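Putative NADH-depentdent flavin oxidoreductase (Cupriavidus metallidurans, PDB 5OCS) probably catalyses the FMN-dependent, NAD(P)H-driven reduction of activated carbon-carbon double bonds, as an ene-reductase of the Old Yellow Enzyme family. Local coordinates at residues D[77-82]-D[168-173]; D[253-258]-D[291-296]. All coordinates share one frame; numbering follows the deposited sequence.

Contact 1 (D[77-82]-D[168-173]); sequences ANEAAL and ARLGIE
Glu-79 and Leu-170 meet where two neighbouring outer helices of the TIM barrel pack: helix 76-92 lies against the C-terminal end of helix 150-169, just before the chain turns into strand 175-179. The helix end is closed by a Schellman motif, with Gly-171 at positive phi. The tightly packed part is Leu-170 against the backbone and aliphatic stem of Glu-79: its CD2 lies 3.5 Å from the backbone O of Glu-79 and 3.6 Å from Glu-79 CG. Its other methyl, CD1, makes an apolar contact 3.9 Å from CD2 of Leu-82; these two leucines cross at about a right angle. Further in, Ile-172 is looser, its CD1 lying 4.3 Å from Leu-82 CD2, and both of these side chains also rest on Ile-99 of strand 96-102. The solvent side is polar. Arg-169, an exposed residue, bends at chi3 (58°), which turns NE toward the carboxylate of Glu-79, and Arg-166 adds a second salt bridge to Glu-79 OE1. Carboxylate and guanidinium lie only 9° from coplanar, a side-on pairing that should resist rotation of either group: NH2 of Arg-169 reaches Glu-79 OE1 at 2.9 Å, NE reaches OE2 at 2.8 Å, and each oxygen accepts through its syn lone pair.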
ATOM      1  N   ALA D  77      23.005  12.348   2.177  1.00 11.79           N
ATOM      2  CA  ALA D  77      21.952  12.202   1.177  1.00 11.69           C
ATOM      3  C   ALA D  77      21.104  11.000   1.544  1.00 11.42           C
ATOM      4  O   ALA D  77      19.883  11.050   1.489  1.00 11.68           O
ATOM      5  CB  ALA D  77      22.535  12.027  -0.198  1.00 12.00           C
ATOM      6  N   ASN D  78      21.765   9.901   1.900  1.00 10.35           N
ATOM      7  CA  ASN D  78      21.033   8.692   2.345  1.00 10.44           C
ATOM      8  C   ASN D  78      20.079   9.053   3.480  1.00  9.66           C
ATOM      9  O   ASN D  78      18.908   8.630   3.501  1.00  9.04           O
ATOM     10  CB  ASN D  78      21.964   7.611   2.917  1.00 10.23           C
ATOM     11  CG  ASN D  78      22.820   6.882   1.915  1.00 11.14           C
ATOM     12  OD1 ASN D  78      23.617   6.035   2.371  1.00 11.86           O
ATOM     13  ND2 ASN D  78      22.672   7.118   0.594  1.00 10.79           N
ATOM     14  N   GLU D  79      20.588   9.841   4.411  1.00  9.74           N
ATOM     15  CA  GLU D  79      19.811  10.244   5.603  1.00  9.94           C
ATOM     16  C   GLU D  79      18.597  11.081   5.218  1.00 10.48           C
ATOM     17  O   GLU D  79      17.482  10.803   5.657  1.00 10.55           O
ATOM     18  CB  GLU D  79      20.662  10.975   6.635  1.00 10.51           C
ATOM     19  CG  GLU D  79      19.933  11.254   7.960  1.00 10.80           C
ATOM     20  CD  GLU D  79      20.870  11.857   8.990  1.00 12.14           C
ATOM     21  OE1 GLU D  79      22.139  11.765   8.826  1.00 11.58           O
ATOM     22  OE2 GLU D  79      20.343  12.458   9.956  1.00 12.21           O
ATOM     23  N   ALA D  80      18.808  12.092   4.398  1.00 10.71           N
ATOM     24  CA  ALA D  80      17.711  12.920   3.913  1.00 11.48           C
ATOM     25  C   ALA D  80      16.639  12.131   3.156  1.00 12.09           C
ATOM     26  O   ALA D  80      15.462  12.361   3.376  1.00 12.76           O
ATOM     27  CB  ALA D  80      18.209  14.078   3.025  1.00 12.80           C
ATOM     28  N   ALA D  81      17.049  11.229   2.270  1.00 11.63           N
ATOM     29  CA  ALA D  81      16.105  10.416   1.463  1.00 11.49           C
ATOM     30  C   ALA D  81      15.249   9.518   2.348  1.00 11.39           C
ATOM     31  O   ALA D  81      14.031   9.449   2.205  1.00 12.65           O
ATOM     32  CB  ALA D  81      16.850   9.579   0.423  1.00 11.49           C
ATOM     33  N   LEU D  82      15.874   8.878   3.310  1.00 11.15           N
ATOM     34  CA  LEU D  82      15.095   8.071   4.265  1.00 11.53           C
ATOM     35  C   LEU D  82      14.187   8.926   5.166  1.00 10.54           C
ATOM     36  O   LEU D  82      13.042   8.548   5.450  1.00 10.66           O
ATOM     37  CB  LEU D  82      16.032   7.173   5.073  1.00 11.88           C
ATOM     38  CG  LEU D  82      15.418   6.089   5.951  1.00 13.40           C
ATOM     39  CD1 LEU D  82      14.460   5.176   5.210  1.00 13.58           C
ATOM     40  CD2 LEU D  82      16.547   5.282   6.580  1.00 13.50           C
ATOM     41  N   ALA D 168      19.239   7.391  14.821  1.00 10.80           N
ATOM     42  CA  ALA D 168      18.712   8.074  16.012  1.00 11.51           C
ATOM     43  C   ALA D 168      18.209   9.483  15.640  1.00 11.03           C
ATOM     44  O   ALA D 168      17.127   9.897  16.065  1.00 10.60           O
ATOM     45  CB  ALA D 168      19.768   8.136  17.113  1.00 12.55           C
ATOM     46  N   ARG D 169      18.997  10.198  14.847  1.00 10.20           N
ATOM     47  CA  ARG D 169      18.643  11.572  14.413  1.00 10.90           C
ATOM     48  C   ARG D 169      17.387  11.616  13.525  1.00  9.86           C
ATOM     49  O   ARG D 169      16.619  12.562  13.567  1.00  9.90           O
ATOM     50  CB  ARG D 169      19.802  12.163  13.634  1.00 11.33           C
ATOM     51  CG  ARG D 169      19.657  13.631  13.301  1.00 12.53           C
ATOM     52  CD  ARG D 169      21.004  14.289  13.091  1.00 13.26           C
ATOM     53  NE  ARG D 169      21.766  13.639  12.041  1.00 13.80           N
ATOM     54  CZ  ARG D 169      23.086  13.714  11.876  1.00 16.08           C
ATOM     55  NH1 ARG D 169      23.837  14.451  12.677  1.00 18.23           N
ATOM     56  NH2 ARG D 169      23.660  13.087  10.874  1.00 16.13           N
ATOM     57  N   LEU D 170      17.153  10.535  12.796  1.00  9.27           N
ATOM     58  CA  LEU D 170      15.928  10.369  12.017  1.00  9.01           C
ATOM     59  C   LEU D 170      14.720  10.026  12.857  1.00  8.89           C
ATOM     60  O   LEU D 170      13.603   9.973  12.336  1.00  9.06           O
ATOM     61  CB  LEU D 170      16.153   9.270  10.945  1.00  9.07           C
ATOM     62  CG  LEU D 170      17.067   9.625   9.772  1.00  9.23           C
ATOM     63  CD1 LEU D 170      17.255   8.472   8.780  1.00  9.91           C
ATOM     64  CD2 LEU D 170      16.520  10.800   9.012  1.00  9.26           C
ATOM     65  N   GLY D 171      14.913   9.762  14.146  1.00  8.32           N
ATOM     66  CA  GLY D 171      13.814   9.387  14.993  1.00  8.65           C
ATOM     67  C   GLY D 171      13.456   7.914  14.829  1.00  8.82           C
ATOM     68  O   GLY D 171      12.411   7.485  15.312  1.00  9.62           O
ATOM     69  N   ILE D 172      14.343   7.092  14.250  1.00  8.69           N
ATOM     70  CA  ILE D 172      14.092   5.636  14.221  1.00  8.46           C
ATOM     71  C   ILE D 172      14.149   5.133  15.679  1.00  9.02           C
ATOM     72  O   ILE D 172      14.982   5.596  16.480  1.00  8.92           O
ATOM     73  CB  ILE D 172      15.090   4.957  13.293  1.00  9.01           C
ATOM     74  CG1 ILE D 172      14.856   5.452  11.877  1.00  8.82           C
ATOM     75  CG2 ILE D 172      14.963   3.465  13.362  1.00  9.01           C
ATOM     76  CD1 ILE D 172      15.811   4.976  10.825  1.00  9.94           C
ATOM     77  N   GLU D 173      13.286   4.183  16.004  1.00  9.20           N
ATOM     78  CA  GLU D 173      12.986   3.841  17.395  1.00  9.46           C
ATOM     79  C   GLU D 173      13.735   2.628  17.916  1.00 10.01           C
ATOM     80  O   GLU D 173      13.631   2.292  19.104  1.00 10.64           O
ATOM     81  CB  GLU D 173      11.504   3.633  17.526  1.00  9.72           C
ATOM     82  CG  GLU D 173      10.740   4.947  17.388  1.00 10.13           C
ATOM     83  CD  GLU D 173       9.272   4.752  17.081  1.00 10.92           C
ATOM     84  OE1 GLU D 173       8.941   4.456  15.923  1.00 10.86           O
ATOM     85  OE2 GLU D 173       8.455   4.813  18.044  1.00 11.88           O
TER

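Contact 2 (D[253-258]-D[291-296]); sequences ELKARG and AEVGLP
Lys-255 NZ donates to the backbone O of Val-293 at 3.0 Å, lying in the plane of the carbonyl with a C=O...N angle of 151°. The lysine gets there by stretching out: CG is anti to the backbone N (chi1 -179°), and the chain beyond it stays extended, sliding past Val-293 and Leu-295 in the opposite direction to their side chains. Its aliphatic part is used on the way. Lys-255 CB sits 3.7 Å from CG of Leu-295, and farther along CD passes 4.1 Å from CG1 of Val-293. Because Val-293 is the last residue of helix 284-293, the ammonium group lies at the helix's C-terminal end, where the helix dipole would probably welcome a positive charge.

This is the meeting of two consecutive outer helices of the TIM barrel, 244-256 and 284-293, near where each turns back toward its strand, 262-265 and 297-300. Gly-294 and Gly-258 both take positive phi at these turns, the latter in a Schellman motif, and Pro-296 pairs through its backbone with Val-262. On the buried side Leu-254 CB approaches Leu-295 CD1 at 4.2 Å, and the Leu-254 side chain also touches Leu-212 and Phe-215 of helix 204-221. Toward that same helix Arg-257 holds Glu-253 with two nitrogens on one oxygen: NE is 3.0 Å from OE1, on its anti lone pair, whereas NH2, 3.2 Å from OE1, comes from 53° above the carboxylate plane. The remaining nitrogen, NH1 of Arg-257, forms a salt bridge with Asp-216.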
ATOM      1  N   GLU D 253      25.119 -13.763  25.895  1.00 15.94           N
ATOM      2  CA  GLU D 253      25.978 -12.593  25.851  1.00 16.67           C
ATOM      3  C   GLU D 253      25.224 -11.338  25.497  1.00 16.08           C
ATOM      4  O   GLU D 253      25.444 -10.300  26.126  1.00 16.62           O
ATOM      5  CB  GLU D 253      27.133 -12.770  24.905  1.00 18.31           C
ATOM      6  CG  GLU D 253      28.244 -13.640  25.453  1.00 21.49           C
ATOM      7  CD  GLU D 253      28.915 -13.025  26.671  1.00 23.16           C
ATOM      8  OE1 GLU D 253      29.030 -11.789  26.791  1.00 22.58           O
ATOM      9  OE2 GLU D 253      29.287 -13.805  27.541  1.00 32.13           O
ATOM     10  N   LEU D 254      24.318 -11.445  24.521  1.00 15.54           N
ATOM     11  CA  LEU D 254      23.493 -10.283  24.137  1.00 15.99           C
ATOM     12  C   LEU D 254      22.691  -9.768  25.337  1.00 16.10           C
ATOM     13  O   LEU D 254      22.669  -8.567  25.609  1.00 16.69           O
ATOM     14  CB  LEU D 254      22.551 -10.653  22.989  1.00 15.56           C
ATOM     15  CG  LEU D 254      23.296 -10.851  21.669  1.00 16.07           C
ATOM     16  CD1 LEU D 254      22.436 -11.578  20.653  1.00 16.18           C
ATOM     17  CD2 LEU D 254      23.730  -9.519  21.121  1.00 16.41           C
ATOM     18  N   LYS D 255      22.080 -10.683  26.070  1.00 16.29           N
ATOM     19  CA  LYS D 255      21.329 -10.307  27.270  1.00 17.11           C
ATOM     20  C   LYS D 255      22.197  -9.592  28.308  1.00 17.73           C
ATOM     21  O   LYS D 255      21.811  -8.552  28.840  1.00 16.67           O
ATOM     22  CB  LYS D 255      20.663 -11.523  27.878  1.00 18.85           C
ATOM     23  CG  LYS D 255      19.851 -11.203  29.113  1.00 20.37           C
ATOM     24  CD  LYS D 255      18.934 -12.332  29.482  1.00 22.32           C
ATOM     25  CE  LYS D 255      18.164 -12.007  30.763  1.00 26.09           C
ATOM     26  NZ  LYS D 255      16.997 -12.924  30.847  1.00 27.78           N
ATOM     27  N   ALA D 256      23.381 -10.122  28.575  1.00 17.96           N
ATOM     28  CA  ALA D 256      24.306  -9.517  29.543  1.00 18.54           C
ATOM     29  C   ALA D 256      24.823  -8.165  29.078  1.00 19.18           C
ATOM     30  O   ALA D 256      25.158  -7.301  29.892  1.00 19.56           O
ATOM     31  CB  ALA D 256      25.496 -10.443  29.780  1.00 18.81           C
ATOM     32  N   ARG D 257      24.866  -7.946  27.768  1.00 17.00           N
ATOM     33  CA  ARG D 257      25.305  -6.688  27.232  1.00 17.90           C
ATOM     34  C   ARG D 257      24.155  -5.712  26.933  1.00 16.94           C
ATOM     35  O   ARG D 257      24.371  -4.728  26.300  1.00 16.39           O
ATOM     36  CB  ARG D 257      26.160  -6.937  25.991  1.00 19.06           C
ATOM     37  CG  ARG D 257      27.510  -7.585  26.351  1.00 20.13           C
ATOM     38  CD  ARG D 257      28.201  -8.137  25.139  1.00 21.58           C
ATOM     39  NE  ARG D 257      29.253  -9.106  25.489  1.00 24.02           N
ATOM     40  CZ  ARG D 257      30.536  -9.021  25.138  1.00 24.02           C
ATOM     41  NH1 ARG D 257      31.002  -8.013  24.414  1.00 24.27           N
ATOM     42  NH2 ARG D 257      31.371  -9.989  25.503  1.00 25.92           N
ATOM     43  N   GLY D 258      22.957  -5.975  27.412  1.00 15.81           N
ATOM     44  CA  GLY D 258      21.886  -4.977  27.293  1.00 15.85           C
ATOM     45  C   GLY D 258      21.110  -5.000  25.992  1.00 14.68           C
ATOM     46  O   GLY D 258      20.377  -4.051  25.700  1.00 15.90           O
ATOM     47  N   ALA D 291      13.143 -20.118  25.978  1.00 17.78           N
ATOM     48  CA  ALA D 291      13.081 -20.858  27.227  1.00 19.24           C
ATOM     49  C   ALA D 291      14.380 -20.748  27.999  1.00 21.47           C
ATOM     50  O   ALA D 291      14.341 -20.553  29.210  1.00 23.77           O
ATOM     51  CB  ALA D 291      12.747 -22.307  26.971  1.00 19.41           C
ATOM     52  N   GLU D 292      15.520 -20.842  27.317  1.00 20.16           N
ATOM     53  CA  GLU D 292      16.812 -20.894  28.012  1.00 20.10           C
ATOM     54  C   GLU D 292      17.435 -19.542  28.373  1.00 20.99           C
ATOM     55  O   GLU D 292      18.144 -19.443  29.367  1.00 21.39           O
ATOM     56  CB  GLU D 292      17.837 -21.679  27.202  1.00 20.08           C
ATOM     57  CG  GLU D 292      17.490 -23.151  27.006  1.00 20.44           C
ATOM     58  CD  GLU D 292      18.645 -23.979  26.511  1.00 19.80           C
ATOM     59  OE1 GLU D 292      19.801 -23.522  26.558  1.00 21.67           O
ATOM     60  OE2 GLU D 292      18.390 -25.102  26.059  1.00 19.33           O
ATOM     61  N   VAL D 293      17.238 -18.526  27.536  1.00 18.87           N
ATOM     62  CA  VAL D 293      17.869 -17.231  27.738  1.00 19.11           C
ATOM     63  C   VAL D 293      16.912 -16.201  28.369  1.00 20.09           C
ATOM     64  O   VAL D 293      17.357 -15.344  29.141  1.00 20.93           O
ATOM     65  CB  VAL D 293      18.471 -16.690  26.432  1.00 19.19           C
ATOM     66  CG1 VAL D 293      19.171 -15.358  26.653  1.00 19.15           C
ATOM     67  CG2 VAL D 293      19.473 -17.694  25.871  1.00 18.60           C
ATOM     68  N   GLY D 294      15.632 -16.246  28.011  1.00 19.96           N
ATOM     69  CA  GLY D 294      14.627 -15.351  28.612  1.00 21.00           C
ATOM     70  C   GLY D 294      14.615 -13.924  28.091  1.00 20.69           C
ATOM     71  O   GLY D 294      13.919 -13.083  28.646  1.00 20.30           O
ATOM     72  N   LEU D 295      15.381 -13.618  27.048  1.00 18.07           N
ATOM     73  CA  LEU D 295      15.239 -12.323  26.360  1.00 17.18           C
ATOM     74  C   LEU D 295      13.892 -12.331  25.627  1.00 16.30           C
ATOM     75  O   LEU D 295      13.404 -13.393  25.225  1.00 16.60           O
ATOM     76  CB  LEU D 295      16.356 -12.111  25.303  1.00 17.85           C
ATOM     77  CG  LEU D 295      17.710 -11.463  25.579  1.00 17.46           C
ATOM     78  CD1 LEU D 295      18.704 -11.599  24.429  1.00 17.37           C
ATOM     79  CD2 LEU D 295      17.546 -10.010  25.971  1.00 16.58           C
ATOM     80  N   PRO D 296      13.301 -11.153  25.366  1.00 16.49           N
ATOM     81  CA  PRO D 296      12.218 -11.084  24.380  1.00 15.59           C
ATOM     82  C   PRO D 296      12.697 -11.707  23.051  1.00 15.23           C
ATOM     83  O   PRO D 296      13.766 -11.326  22.563  1.00 15.00           O
ATOM     84  CB  PRO D 296      11.998  -9.574  24.236  1.00 16.09           C
ATOM     85  CG  PRO D 296      12.310  -9.056  25.587  1.00 16.21           C
ATOM     86  CD  PRO D 296      13.469  -9.869  26.071  1.00 16.45           C
TER

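Overall arrangement
Contacts 1 and 2 both join successive outer helices of one TIM barrel, but they share no element: contact 1 pairs helix 76-92 with the end of helix 150-169, contact 2 the ends of helices 244-256 and 284-293. Their centres are 28 Å apart. Toward the barrel, contact 1 has Leu-82 and Ile-172 and contact 2 Leu-254 and Leu-295; in each a long charged side chain, Arg-169 or Lys-255, lies exposed. Contact 1 spans the helices with a two-bond salt bridge, whereas contact 2 crosses with one lysine bond to a helix-end carbonyl and keeps its salt bridge within a single segment. Contact 2 has more buried residues, three of five against two, although its segments bury less surface against each other; neither is in the barrel core.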